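Succinyl-CoA ligase (ADP-forming) subunit alpha (Methanosaeta concilii, PDB 6HXI) binds coenzyme A and joins a CoA-ligase-type region to a largely helical region related to citrate synthase, in an assembly with further chains. Local coordinates at residues G204-G209 / E283-Q288; E237-I242 / D292-A297; E460-Q465 / E561-V566; F393-P398 / C555-K560; M28-Y33 / P334-D339. One frame throughout, in Å; residues are numbered along the deposited sequence.

Contact 1: G204-G209 / E283-Q288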
# COMPACT_ATOMS: atom_id res chain seq x y z
N GLY B 204 -16.03 27.80 48.22
CA GLY B 204 -16.62 29.10 48.49
C GLY B 204 -18.10 29.24 48.18
O GLY B 204 -18.63 30.35 48.13
N ASP B 205 -18.79 28.12 47.99
CA ASP B 205 -20.20 28.15 47.69
C ASP B 205 -21.04 28.40 48.96
O ASP B 205 -20.62 28.01 50.06
CB ASP B 205 -20.62 26.85 46.97
CG ASP B 205 -20.16 26.72 45.50
OD1 ASP B 205 -19.76 27.74 44.90
OD2 ASP B 205 -20.25 25.61 44.96
N ARG B 206 -22.21 29.06 48.80
CA ARG B 206 -23.12 29.35 49.92
C ARG B 206 -23.60 28.08 50.67
O ARG B 206 -23.80 28.14 51.88
CB ARG B 206 -24.32 30.19 49.44
CG ARG B 206 -25.01 30.92 50.59
CD ARG B 206 -25.99 32.01 50.17
NE ARG B 206 -25.33 33.22 49.68
CZ ARG B 206 -25.05 34.27 50.43
NH1 ARG B 206 -24.45 35.33 49.91
NH2 ARG B 206 -25.37 34.27 51.72
N TYR B 207 -23.77 26.96 49.94
CA TYR B 207 -24.26 25.70 50.50
C TYR B 207 -23.24 24.61 50.23
O TYR B 207 -23.30 23.99 49.17
CB TYR B 207 -25.66 25.36 49.94
CG TYR B 207 -26.67 26.45 50.25
CD1 TYR B 207 -27.36 26.46 51.46
CD2 TYR B 207 -26.88 27.50 49.36
CE1 TYR B 207 -28.25 27.49 51.77
CE2 TYR B 207 -27.77 28.53 49.66
CZ TYR B 207 -28.46 28.52 50.87
OH TYR B 207 -29.32 29.54 51.17
N PRO B 208 -22.23 24.41 51.10
CA PRO B 208 -21.21 23.40 50.77
C PRO B 208 -21.68 21.97 51.07
O PRO B 208 -22.70 21.79 51.73
CB PRO B 208 -20.03 23.82 51.64
CG PRO B 208 -20.69 24.46 52.88
CD PRO B 208 -21.97 25.06 52.41
N GLY B 209 -20.93 20.98 50.58
CA GLY B 209 -21.21 19.57 50.82
C GLY B 209 -20.98 19.22 52.27
O GLY B 209 -21.70 18.40 52.85
N GLU B 283 -25.90 42.08 58.53
CA GLU B 283 -24.76 42.56 59.31
C GLU B 283 -24.03 41.38 59.95
O GLU B 283 -22.80 41.36 59.97
CB GLU B 283 -25.18 43.58 60.38
CG GLU B 283 -25.29 45.01 59.86
CD GLU B 283 -24.06 45.59 59.17
OE1 GLU B 283 -22.92 45.32 59.62
OE2 GLU B 283 -24.25 46.35 58.19
N LYS B 284 -24.79 40.36 60.41
CA LYS B 284 -24.28 39.13 61.02
C LYS B 284 -23.35 38.40 60.04
O LYS B 284 -22.35 37.83 60.45
CB LYS B 284 -25.44 38.22 61.44
CG LYS B 284 -25.07 37.23 62.53
CD LYS B 284 -26.05 36.06 62.59
CE LYS B 284 -25.61 35.06 63.63
NZ LYS B 284 -26.66 34.04 63.91
N GLU B 285 -23.65 38.46 58.73
CA GLU B 285 -22.87 37.82 57.68
C GLU B 285 -21.52 38.50 57.38
O GLU B 285 -20.68 37.89 56.73
CB GLU B 285 -23.71 37.69 56.40
CG GLU B 285 -24.76 36.60 56.46
CD GLU B 285 -25.54 36.40 55.17
OE1 GLU B 285 -26.78 36.26 55.24
OE2 GLU B 285 -24.90 36.36 54.09
N THR B 286 -21.29 39.74 57.86
CA THR B 286 -20.04 40.48 57.61
C THR B 286 -18.82 39.87 58.32
O THR B 286 -18.97 39.21 59.34
CB THR B 286 -20.18 41.98 57.99
OG1 THR B 286 -20.34 42.13 59.40
CG2 THR B 286 -21.28 42.69 57.23
N ALA B 287 -17.62 40.16 57.81
CA ALA B 287 -16.36 39.70 58.38
C ALA B 287 -16.15 40.26 59.80
O ALA B 287 -15.68 39.54 60.68
CB ALA B 287 -15.19 40.09 57.47
N GLN B 288 -16.55 41.53 60.03
CA GLN B 288 -16.44 42.20 61.34
C GLN B 288 -17.25 41.48 62.41
O GLN B 288 -16.69 41.10 63.44
CB GLN B 288 -16.77 43.70 61.26
CG GLN B 288 -15.65 44.56 60.63
CD GLN B 288 -15.56 44.52 59.10
OE1 GLN B 288 -16.33 43.83 58.39
NE2 GLN B 288 -14.64 45.30 58.55
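Arg206 and Glu285 reach across an otherwise sparse interface and meet through a single charged pair, their chains crossing at about a right angle. In this salt bridge, Arg206 NH2 donates to Glu285 OE2 at 3.2 Å with an N-H...O angle of 160°. The carboxylate oxygen lies at the edge of the guanidinium, practically in its plane, and is met on its syn side. NH2 stands 33° out of the carboxylate plane. A bend at CG-CD of Arg206 (chi3 -74°) swings the guanidinium toward Glu285, whose chain is extended beyond CG.

Other polar bonds fix the two ends. Arg206 NH1 donates to the carbonyl of Lys279, while Glu285 OE2 also receives the backbone N-H groups of Gly236 and Asn281. The turn carrying Glu285 is of type I. Its first carbonyl, Glu283 O, accepts both Thr286 OG1 at 2.6 Å and Thr286 N at 3.1 Å, and Thr286 is the N-cap of helix 287-297.

With three donors converging on OE2, this oxygen would be expected to hold its negative charge firmly. The salt bridge is thus one link in a wider polar network that ties the loop after strand 196-201 to the approach of helix 287-297.

Contact 2: E237-I242 / D292-A297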
# COMPACT_ATOMS: atom_id res chain seq x y z
N GLU B 237 -23.72 31.82 57.22
CA GLU B 237 -23.60 31.68 58.68
C GLU B 237 -22.80 30.45 59.15
O GLU B 237 -22.99 30.02 60.30
CB GLU B 237 -25.00 31.68 59.33
CG GLU B 237 -25.63 33.04 59.45
CD GLU B 237 -26.96 33.00 60.17
OE1 GLU B 237 -26.96 32.88 61.41
OE2 GLU B 237 -28.01 33.02 59.48
N ASP B 238 -21.94 29.90 58.28
CA ASP B 238 -21.14 28.71 58.56
C ASP B 238 -20.27 28.86 59.82
O ASP B 238 -20.29 27.98 60.67
CB ASP B 238 -20.29 28.34 57.32
CG ASP B 238 -19.25 27.22 57.48
OD1 ASP B 238 -18.25 27.43 58.19
OD2 ASP B 238 -19.39 26.17 56.81
N GLU B 239 -19.52 29.97 59.93
CA GLU B 239 -18.59 30.26 61.03
C GLU B 239 -19.30 30.35 62.40
O GLU B 239 -18.68 30.09 63.43
CB GLU B 239 -17.74 31.51 60.74
CG GLU B 239 -16.82 31.39 59.54
CD GLU B 239 -17.41 31.69 58.16
OE1 GLU B 239 -18.65 31.69 58.00
OE2 GLU B 239 -16.60 31.92 57.23
N TYR B 240 -20.61 30.64 62.38
CA TYR B 240 -21.44 30.68 63.59
C TYR B 240 -21.71 29.28 64.15
O TYR B 240 -22.11 29.17 65.30
CB TYR B 240 -22.72 31.50 63.37
CG TYR B 240 -22.42 32.98 63.22
CD1 TYR B 240 -22.14 33.77 64.33
CD2 TYR B 240 -22.37 33.57 61.96
CE1 TYR B 240 -21.82 35.12 64.19
CE2 TYR B 240 -22.06 34.92 61.81
CZ TYR B 240 -21.77 35.69 62.93
OH TYR B 240 -21.46 37.01 62.79
N MET B 241 -21.44 28.22 63.36
CA MET B 241 -21.57 26.84 63.84
C MET B 241 -20.37 26.56 64.74
O MET B 241 -20.51 25.90 65.78
CB MET B 241 -21.61 25.82 62.69
CG MET B 241 -22.89 25.85 61.88
SD MET B 241 -22.72 25.03 60.26
CE MET B 241 -22.69 23.29 60.79
N ILE B 242 -19.19 27.11 64.35
CA ILE B 242 -17.91 26.97 65.05
C ILE B 242 -17.95 27.72 66.36
O ILE B 242 -17.65 27.13 67.39
CB ILE B 242 -16.70 27.39 64.16
CG1 ILE B 242 -16.69 26.60 62.81
CG2 ILE B 242 -15.36 27.22 64.91
CD1 ILE B 242 -16.11 27.38 61.66
N ASP B 292 -15.45 39.33 65.47
CA ASP B 292 -15.80 39.78 66.82
C ASP B 292 -16.40 38.63 67.63
O ASP B 292 -15.94 38.39 68.75
CB ASP B 292 -16.74 40.99 66.79
CG ASP B 292 -16.07 42.30 66.40
OD1 ASP B 292 -14.83 42.31 66.20
OD2 ASP B 292 -16.79 43.32 66.31
N ALA B 293 -17.37 37.89 67.04
CA ALA B 293 -18.01 36.73 67.68
C ALA B 293 -16.99 35.61 67.93
O ALA B 293 -17.12 34.87 68.90
CB ALA B 293 -19.16 36.23 66.82
N PHE B 294 -15.96 35.50 67.05
CA PHE B 294 -14.87 34.52 67.21
C PHE B 294 -13.99 34.91 68.40
O PHE B 294 -13.66 34.04 69.21
CB PHE B 294 -14.04 34.38 65.92
CG PHE B 294 -14.30 33.13 65.11
CD1 PHE B 294 -14.07 31.86 65.64
CD2 PHE B 294 -14.71 33.21 63.78
CE1 PHE B 294 -14.29 30.70 64.88
CE2 PHE B 294 -14.93 32.05 63.02
CZ PHE B 294 -14.72 30.81 63.57
N ARG B 295 -13.63 36.21 68.53
CA ARG B 295 -12.82 36.73 69.63
C ARG B 295 -13.50 36.43 70.98
O ARG B 295 -12.88 35.85 71.86
CB ARG B 295 -12.59 38.24 69.47
CG ARG B 295 -11.16 38.63 69.15
CD ARG B 295 -11.03 40.11 68.86
NE ARG B 295 -11.45 40.45 67.50
CZ ARG B 295 -10.63 40.63 66.46
NH1 ARG B 295 -9.31 40.51 66.62
NH2 ARG B 295 -11.11 40.94 65.27
N GLN B 296 -14.81 36.78 71.07
CA GLN B 296 -15.70 36.60 72.23
C GLN B 296 -15.94 35.14 72.63
O GLN B 296 -16.27 34.87 73.78
CB GLN B 296 -17.04 37.31 71.99
CG GLN B 296 -16.96 38.83 72.04
CD GLN B 296 -18.18 39.50 71.45
OE1 GLN B 296 -19.30 39.36 71.96
NE2 GLN B 296 -17.98 40.27 70.39
N ALA B 297 -15.78 34.19 71.68
CA ALA B 297 -15.96 32.75 71.91
C ALA B 297 -14.70 32.06 72.49
O ALA B 297 -14.79 30.91 72.93
CB ALA B 297 -16.41 32.06 70.64
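Phe294 slots its ring between Glu239 and Ile242, which are one helical turn apart. Ile242 CG2 comes in at the ring's edge, near its plane, 3.6 Å from Phe294 CE1. At the other meta carbon, Phe294 CE2 meets the aliphatic part of Glu239, with CB at 3.7 Å and CG at 4.0 Å. A smaller apolar touch flanks this one, Tyr240 CE1 lying 3.9 Å from Ala293 CB.

In the next shell, Glu239 bends at its second torsion (chi2 85°), and this turns the carboxylate away from the phenyl ring after CB and CG have packed against it. There it forms salt bridges through OE1 with Lys290 and through OE2 with Lys177, so the acid's charge is balanced while its methylenes serve the hydrophobic core.

The result is plain helix-helix packing in the CoA-ligase region. Helix 239-247 is held against helix 287-297, Ile242 also touches Met212 and Ile216 of helix 212-221, and Phe294 continues inward onto Leu255, Ala257 and Val259 of the edge strand 255-260.

Contact 3: E460-Q465 / E561-V566; sequences EFKRAQ and EEIDEV
The carboxylate of Asp564 has the amino group of Lys462 over one face, not at its edge. Lys462 NZ is 2.9 Å from Asp564 OD1 and 3.4 Å from OD2, and stands well above the plane of the three carboxylate atoms. The hydrogen bond to OD1 is therefore weak in direction, although the pair is a sound salt bridge. A second flat group, the Arg463 guanidinium, belongs to the helix of Lys462: Arg463 NH2 donates to Glu460 OE2 at 2.8 Å, with the oxygen tilted 17° from the guanidinium plane.

Lys462 is nearly straight as far as CE. Its CG is anti to the backbone N (chi1 -161°), which sends the chain directly at helix 560-569, and its methylenes are used as well as its charge. Lys462 CE rests 3.5 Å from Ile563 CG2, so that the branched side chain covers the last carbons of the lysine while the aspartate takes the ammonium. The same NZ also pairs with Glu466 and donates to the carbonyl of Lys560. Two carboxylates and a carbonyl thus share a mostly buried ammonium, which probably favours its charged state.

Helices 453-466 and 560-569 are bridged here at the level of Lys462 and Asp564. Ile563 also packs on Ile549 and Met552 of helix 540-555, while Phe461 meets Phe474 of helix 471-480 edge-to-face, all within the helical citrate-synthase-like region.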
# COMPACT_ATOMS: atom_id res chain seq x y z
N GLU B 460 15.22 11.06 -21.38
CA GLU B 460 15.82 10.75 -22.68
C GLU B 460 15.83 11.91 -23.64
O GLU B 460 16.87 12.12 -24.29
CB GLU B 460 15.17 9.50 -23.33
CG GLU B 460 15.58 8.19 -22.65
CD GLU B 460 17.05 8.02 -22.27
OE1 GLU B 460 17.32 7.60 -21.12
OE2 GLU B 460 17.92 8.28 -23.13
N PHE B 461 14.70 12.65 -23.77
CA PHE B 461 14.64 13.81 -24.67
C PHE B 461 15.54 14.94 -24.16
O PHE B 461 16.25 15.54 -24.96
CB PHE B 461 13.20 14.29 -24.90
CG PHE B 461 12.43 13.46 -25.91
CD1 PHE B 461 11.89 12.22 -25.57
CD2 PHE B 461 12.30 13.89 -27.23
CE1 PHE B 461 11.20 11.46 -26.51
CE2 PHE B 461 11.59 13.12 -28.16
CZ PHE B 461 11.03 11.92 -27.79
N LYS B 462 15.54 15.22 -22.84
CA LYS B 462 16.37 16.29 -22.26
C LYS B 462 17.87 16.03 -22.57
O LYS B 462 18.56 16.91 -23.06
CB LYS B 462 16.13 16.43 -20.75
CG LYS B 462 16.58 17.74 -20.18
CD LYS B 462 16.90 17.69 -18.70
CE LYS B 462 17.45 19.05 -18.32
NZ LYS B 462 18.62 18.98 -17.41
N ARG B 463 18.34 14.80 -22.31
CA ARG B 463 19.72 14.38 -22.54
C ARG B 463 20.12 14.54 -24.02
O ARG B 463 21.12 15.19 -24.31
CB ARG B 463 19.92 12.93 -22.04
CG ARG B 463 21.30 12.34 -22.34
CD ARG B 463 21.33 10.83 -22.25
NE ARG B 463 20.34 10.18 -23.13
CZ ARG B 463 20.53 9.91 -24.42
NH1 ARG B 463 21.67 10.22 -25.02
NH2 ARG B 463 19.57 9.32 -25.12
N ALA B 464 19.33 14.03 -24.95
CA ALA B 464 19.62 14.14 -26.37
C ALA B 464 19.79 15.59 -26.79
O ALA B 464 20.82 15.93 -27.37
CB ALA B 464 18.52 13.48 -27.19
N GLN B 465 18.81 16.45 -26.46
CA GLN B 465 18.78 17.85 -26.80
C GLN B 465 19.90 18.63 -26.11
O GLN B 465 20.45 19.53 -26.74
CB GLN B 465 17.40 18.41 -26.45
CG GLN B 465 17.06 19.76 -27.10
CD GLN B 465 17.08 20.93 -26.17
OE1 GLN B 465 17.10 20.81 -24.94
NE2 GLN B 465 17.01 22.11 -26.74
N GLU B 561 20.75 21.47 -13.40
CA GLU B 561 20.90 20.51 -12.29
C GLU B 561 19.56 20.30 -11.56
O GLU B 561 19.15 19.15 -11.34
CB GLU B 561 21.94 21.00 -11.28
CG GLU B 561 23.39 20.90 -11.71
CD GLU B 561 24.40 21.15 -10.60
OE1 GLU B 561 24.41 22.28 -10.04
OE2 GLU B 561 25.21 20.24 -10.30
N GLU B 562 18.90 21.43 -11.17
CA GLU B 562 17.61 21.44 -10.50
C GLU B 562 16.58 20.66 -11.33
O GLU B 562 15.84 19.84 -10.78
CB GLU B 562 17.12 22.86 -10.29
CG GLU B 562 17.79 23.56 -9.12
CD GLU B 562 17.31 24.99 -8.96
OE1 GLU B 562 17.90 25.88 -9.62
OE2 GLU B 562 16.31 25.22 -8.23
N ILE B 563 16.57 20.89 -12.64
CA ILE B 563 15.68 20.22 -13.59
C ILE B 563 16.02 18.71 -13.62
O ILE B 563 15.11 17.88 -13.50
CB ILE B 563 15.72 20.92 -14.97
CG1 ILE B 563 15.09 22.33 -14.83
CG2 ILE B 563 14.98 20.10 -16.02
CD1 ILE B 563 15.33 23.26 -15.91
N ASP B 564 17.33 18.37 -13.66
CA ASP B 564 17.75 16.96 -13.66
C ASP B 564 17.30 16.25 -12.38
O ASP B 564 16.82 15.10 -12.44
CB ASP B 564 19.27 16.84 -13.89
CG ASP B 564 19.71 16.81 -15.35
OD1 ASP B 564 18.89 16.40 -16.22
OD2 ASP B 564 20.87 17.17 -15.62
N GLU B 565 17.37 16.97 -11.25
CA GLU B 565 16.93 16.47 -9.93
C GLU B 565 15.42 16.19 -9.97
O GLU B 565 14.99 15.15 -9.53
CB GLU B 565 17.32 17.49 -8.84
CG GLU B 565 16.77 17.21 -7.45
CD GLU B 565 17.11 18.21 -6.36
OE1 GLU B 565 17.11 19.44 -6.62
OE2 GLU B 565 17.35 17.76 -5.21
N VAL B 566 14.62 17.12 -10.53
CA VAL B 566 13.18 16.95 -10.66
C VAL B 566 12.85 15.63 -11.41
O VAL B 566 12.00 14.88 -10.97
CB VAL B 566 12.49 18.20 -11.25
CG1 VAL B 566 11.06 17.88 -11.73
CG2 VAL B 566 12.49 19.35 -10.24

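Contact 4: F393-P398 / C555-K560; sequences FKKELP and CGAFSK
Two interhelical loops of the citrate-synthase-like region meet here, and the link between them is a cation-pi contact from Lys395 to Phe558. Lys395 NZ lies 3.8 Å from the centroid of the Phe558 ring, 34° off its normal, and is therefore off-centre: it is displaced toward Phe558 CE1, 3.3 Å from NZ. The two side chains approach from opposite directions. Lys395 folds at its second torsion (chi2 -75°) and again at its last (chi4 63°), a doubled bend that brings the ammonium back onto the ring while CG touches Phe558 CZ at 3.9 Å.

Ala557 fills in beside the lysine, its CB 4.0 Å from Lys395 NZ and 4.1 Å from CE. Phe393 takes the ring's edge, with its CB 4.2 Å from Phe558 CE1 and near the ring plane. The aromatic ring is thus touched by charge and by hydrocarbon at once.

Cys555 forms a disulfide with Cys618 of the third subunit, so the contact sits close to a covalent subunit link. Within the chain, the loop between helices 383-393 and 399-412 faces the one between helices 540-555 and 560-569, and Phe393 reaches on to Val566 and Tyr571.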
# COMPACT_ATOMS: atom_id res chain seq x y z
N PHE B 393 7.49 22.25 -5.53
CA PHE B 393 8.67 22.90 -6.13
C PHE B 393 9.16 24.06 -5.33
O PHE B 393 10.19 24.63 -5.67
CB PHE B 393 8.43 23.30 -7.60
CG PHE B 393 7.89 22.18 -8.45
CD1 PHE B 393 6.51 21.93 -8.51
CD2 PHE B 393 8.73 21.39 -9.21
CE1 PHE B 393 6.00 20.88 -9.28
CE2 PHE B 393 8.22 20.35 -10.00
CZ PHE B 393 6.87 20.10 -10.01
N LYS B 394 8.43 24.40 -4.25
CA LYS B 394 8.70 25.57 -3.39
C LYS B 394 8.76 26.85 -4.25
O LYS B 394 9.69 27.63 -4.13
CB LYS B 394 9.92 25.35 -2.49
CG LYS B 394 9.68 24.31 -1.41
CD LYS B 394 10.77 24.29 -0.35
CE LYS B 394 12.06 23.76 -0.89
NZ LYS B 394 13.19 24.02 0.05
N LYS B 395 7.80 26.97 -5.19
CA LYS B 395 7.72 28.09 -6.11
C LYS B 395 6.34 28.67 -6.20
O LYS B 395 5.36 27.96 -6.16
CB LYS B 395 8.14 27.69 -7.55
CG LYS B 395 9.58 27.24 -7.70
CD LYS B 395 10.55 28.39 -7.65
CE LYS B 395 11.90 27.92 -7.15
NZ LYS B 395 12.52 26.92 -8.05
N GLU B 396 6.28 29.97 -6.43
CA GLU B 396 5.05 30.69 -6.72
C GLU B 396 5.07 30.66 -8.24
O GLU B 396 5.87 31.35 -8.85
CB GLU B 396 5.08 32.12 -6.15
CG GLU B 396 3.71 32.78 -6.28
CD GLU B 396 3.40 33.99 -5.40
OE1 GLU B 396 2.24 34.46 -5.46
OE2 GLU B 396 4.29 34.44 -4.64
N LEU B 397 4.32 29.74 -8.84
CA LEU B 397 4.42 29.54 -10.29
C LEU B 397 3.63 30.55 -11.03
O LEU B 397 2.57 30.93 -10.55
CB LEU B 397 3.93 28.13 -10.68
CG LEU B 397 4.75 26.94 -10.22
CD1 LEU B 397 4.01 25.71 -10.48
CD2 LEU B 397 6.10 26.88 -10.98
N PRO B 398 4.04 30.88 -12.28
CA PRO B 398 3.19 31.77 -13.09
C PRO B 398 1.89 31.05 -13.45
O PRO B 398 1.83 29.82 -13.41
CB PRO B 398 4.04 32.08 -14.32
CG PRO B 398 5.16 31.13 -14.31
CD PRO B 398 5.26 30.45 -13.00
N CYS B 555 9.90 28.96 -16.42
CA CYS B 555 9.89 29.61 -15.08
C CYS B 555 11.19 30.44 -14.85
O CYS B 555 11.13 31.53 -14.31
CB CYS B 555 9.61 28.60 -13.95
SG CYS B 555 10.28 29.08 -12.32
N GLY B 556 12.33 29.93 -15.34
CA GLY B 556 13.63 30.58 -15.22
C GLY B 556 14.33 30.37 -13.89
O GLY B 556 15.55 30.55 -13.83
N ALA B 557 13.60 29.98 -12.83
CA ALA B 557 14.16 29.82 -11.48
C ALA B 557 14.83 28.45 -11.21
O ALA B 557 15.38 28.23 -10.12
CB ALA B 557 13.11 30.11 -10.42
N PHE B 558 14.82 27.56 -12.22
CA PHE B 558 15.45 26.26 -12.12
C PHE B 558 16.70 26.18 -13.00
O PHE B 558 16.62 26.46 -14.20
CB PHE B 558 14.47 25.14 -12.52
CG PHE B 558 13.09 25.16 -11.90
CD1 PHE B 558 12.85 24.58 -10.66
CD2 PHE B 558 12.01 25.70 -12.59
CE1 PHE B 558 11.56 24.55 -10.12
CE2 PHE B 558 10.72 25.65 -12.05
CZ PHE B 558 10.50 25.08 -10.82
N SER B 559 17.84 25.74 -12.44
CA SER B 559 19.08 25.52 -13.19
C SER B 559 18.98 24.18 -13.92
O SER B 559 18.04 23.43 -13.68
CB SER B 559 20.28 25.47 -12.24
OG SER B 559 20.26 24.30 -11.44
N LYS B 560 19.96 23.84 -14.77
CA LYS B 560 20.00 22.54 -15.49
C LYS B 560 19.96 21.37 -14.49
O LYS B 560 19.20 20.43 -14.70
CB LYS B 560 21.26 22.44 -16.36
CG LYS B 560 21.03 22.52 -17.86
CD LYS B 560 22.39 22.55 -18.53
CE LYS B 560 22.37 22.26 -20.01
NZ LYS B 560 23.75 22.25 -20.57

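Contact 5: M28-Y33 / P334-D339; sequences MLDFDY and PRIPTD
Asp30, which packs against Ile336, has its carboxylate held from two directions: OD2 forms a salt bridge with Arg350 of the fourth subunit, and OD1 accepts a weak hydrogen bond from Gln26. The same Arg350 pairs with Asp339 OD1. The two acids are not in contact, their OD2 atoms standing 5.2 Å apart, and the shared arginine between subunits probably offsets the repulsion of their like charges.

Across the segments the touching is van der Waals packing. The terminal methyl of Ile336 is the probe: its CD1 lies 3.6 Å from Asp30 O and 3.7 Å from Asp30 OD1, settled over the last turns of the helix. Next to it, Ile336 CG1 approaches Tyr33 CD2 at 3.6 Å. Tyr33 has CG anti to its amide nitrogen (chi1 -175°), which carries the ring out toward the other segment, and there its CE2 edge also comes within 4.1 Å of Arg335 O, near the ring plane. Ile336 thereby wedges into the angle between a charged residue and an aromatic one that are three positions apart on the helix.

Helix 22-34 packs against strand 52-58, where Tyr33 meets Trp58 edge-to-face, and also against helix 158-163, which Asp30 touches through Ile158. The 334-339 segment leads into strand 338-339, and Thr338 and Asp339 pair in parallel with a strand of the fourth subunit, so the sheet continues across the interface.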
# COMPACT_ATOMS: atom_id res chain seq x y z
N MET B 28 -0.98 13.61 42.22
CA MET B 28 -1.32 12.67 43.30
C MET B 28 -0.22 11.60 43.45
O MET B 28 0.30 11.40 44.54
CB MET B 28 -2.70 12.04 43.08
CG MET B 28 -3.82 13.01 43.37
SD MET B 28 -5.47 12.35 43.04
CE MET B 28 -5.64 11.21 44.40
N LEU B 29 0.19 10.98 42.32
CA LEU B 29 1.22 9.96 42.31
C LEU B 29 2.57 10.48 42.79
O LEU B 29 3.27 9.79 43.53
CB LEU B 29 1.36 9.34 40.91
CG LEU B 29 0.16 8.56 40.42
CD1 LEU B 29 0.29 8.24 38.93
CD2 LEU B 29 -0.01 7.28 41.23
N ASP B 30 2.90 11.73 42.40
CA ASP B 30 4.16 12.36 42.79
C ASP B 30 4.22 12.55 44.32
O ASP B 30 5.27 12.35 44.91
CB ASP B 30 4.32 13.70 42.05
CG ASP B 30 4.89 13.61 40.65
OD1 ASP B 30 5.25 12.49 40.23
OD2 ASP B 30 5.03 14.66 39.99
N PHE B 31 3.09 12.91 44.93
CA PHE B 31 2.98 13.09 46.38
C PHE B 31 3.15 11.75 47.10
O PHE B 31 3.91 11.66 48.04
CB PHE B 31 1.63 13.74 46.74
CG PHE B 31 1.50 14.12 48.19
CD1 PHE B 31 2.34 15.09 48.76
CD2 PHE B 31 0.55 13.52 49.01
CE1 PHE B 31 2.21 15.45 50.11
CE2 PHE B 31 0.44 13.87 50.37
CZ PHE B 31 1.26 14.85 50.90
N ASP B 32 2.49 10.70 46.59
CA ASP B 32 2.60 9.35 47.13
C ASP B 32 4.06 8.91 47.11
O ASP B 32 4.55 8.41 48.11
CB ASP B 32 1.73 8.37 46.31
CG ASP B 32 0.26 8.73 46.19
OD1 ASP B 32 -0.27 9.40 47.12
OD2 ASP B 32 -0.36 8.34 45.19
N TYR B 33 4.76 9.17 45.99
CA TYR B 33 6.17 8.85 45.86
C TYR B 33 7.07 9.58 46.93
O TYR B 33 7.82 8.90 47.63
CB TYR B 33 6.66 9.12 44.43
CG TYR B 33 8.09 8.70 44.22
CD1 TYR B 33 8.41 7.36 44.02
CD2 TYR B 33 9.13 9.62 44.26
CE1 TYR B 33 9.74 6.95 43.87
CE2 TYR B 33 10.45 9.23 44.10
CZ TYR B 33 10.76 7.90 43.92
OH TYR B 33 12.06 7.51 43.75
N PRO B 334 12.82 14.62 50.25
CA PRO B 334 12.63 13.81 49.03
C PRO B 334 13.00 14.52 47.72
O PRO B 334 13.15 15.75 47.69
CB PRO B 334 11.15 13.39 49.10
CG PRO B 334 10.62 13.93 50.41
CD PRO B 334 11.52 15.03 50.82
N ARG B 335 13.18 13.73 46.62
CA ARG B 335 13.60 14.29 45.34
C ARG B 335 13.02 13.56 44.13
O ARG B 335 13.11 12.33 44.02
CB ARG B 335 15.13 14.33 45.27
CG ARG B 335 15.71 15.33 44.28
CD ARG B 335 17.09 15.82 44.71
NE ARG B 335 18.13 14.78 44.62
CZ ARG B 335 18.70 14.19 45.67
NH1 ARG B 335 18.34 14.52 46.90
NH2 ARG B 335 19.64 13.27 45.49
N ILE B 336 12.42 14.35 43.21
CA ILE B 336 11.84 13.88 41.95
C ILE B 336 12.51 14.70 40.82
O ILE B 336 12.63 15.92 40.93
CB ILE B 336 10.27 13.97 41.90
CG1 ILE B 336 9.61 12.88 42.77
CG2 ILE B 336 9.72 13.91 40.45
CD1 ILE B 336 8.03 12.74 42.63
N PRO B 337 12.96 14.05 39.72
CA PRO B 337 13.56 14.83 38.62
C PRO B 337 12.56 15.76 37.97
O PRO B 337 11.34 15.53 38.03
CB PRO B 337 14.02 13.76 37.62
CG PRO B 337 13.95 12.47 38.32
CD PRO B 337 12.91 12.61 39.39
N THR B 338 13.06 16.83 37.35
CA THR B 338 12.24 17.82 36.65
C THR B 338 11.61 17.13 35.46
O THR B 338 12.25 16.28 34.85
CB THR B 338 13.14 18.99 36.19
OG1 THR B 338 13.71 19.58 37.35
CG2 THR B 338 12.38 20.06 35.39
N ASP B 339 10.36 17.49 35.13
CA ASP B 339 9.69 16.98 33.96
C ASP B 339 10.41 17.56 32.75
O ASP B 339 10.85 18.72 32.77
CB ASP B 339 8.21 17.36 33.97
CG ASP B 339 7.39 16.57 34.97
OD1 ASP B 339 7.59 15.35 35.05
OD2 ASP B 339 6.53 17.18 35.66

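In the fold
Contacts 1 and 2 form one neighbourhood, their centres 11 Å apart; both use helix 287-297, and Lys284 O lies 2.6 Å from Tyr240 OH, a probable hydrogen bond. Contact 1 borders the coenzyme A pocket, for Asp205 in its loop touches Ala139, a pocket residue. Contacts 3 and 4 make a second pair, with centres 15 Å apart, joined where Ile563 CG1 packs 3.7 Å from Phe558 CB. The centres of contacts 1 and 4 are 73 Å apart, on opposite sides of the chain's centre. Contact 5 closes a long loop in which contacts 1 and 2 are nested, and its centre lies 37 Å from that of contact 1.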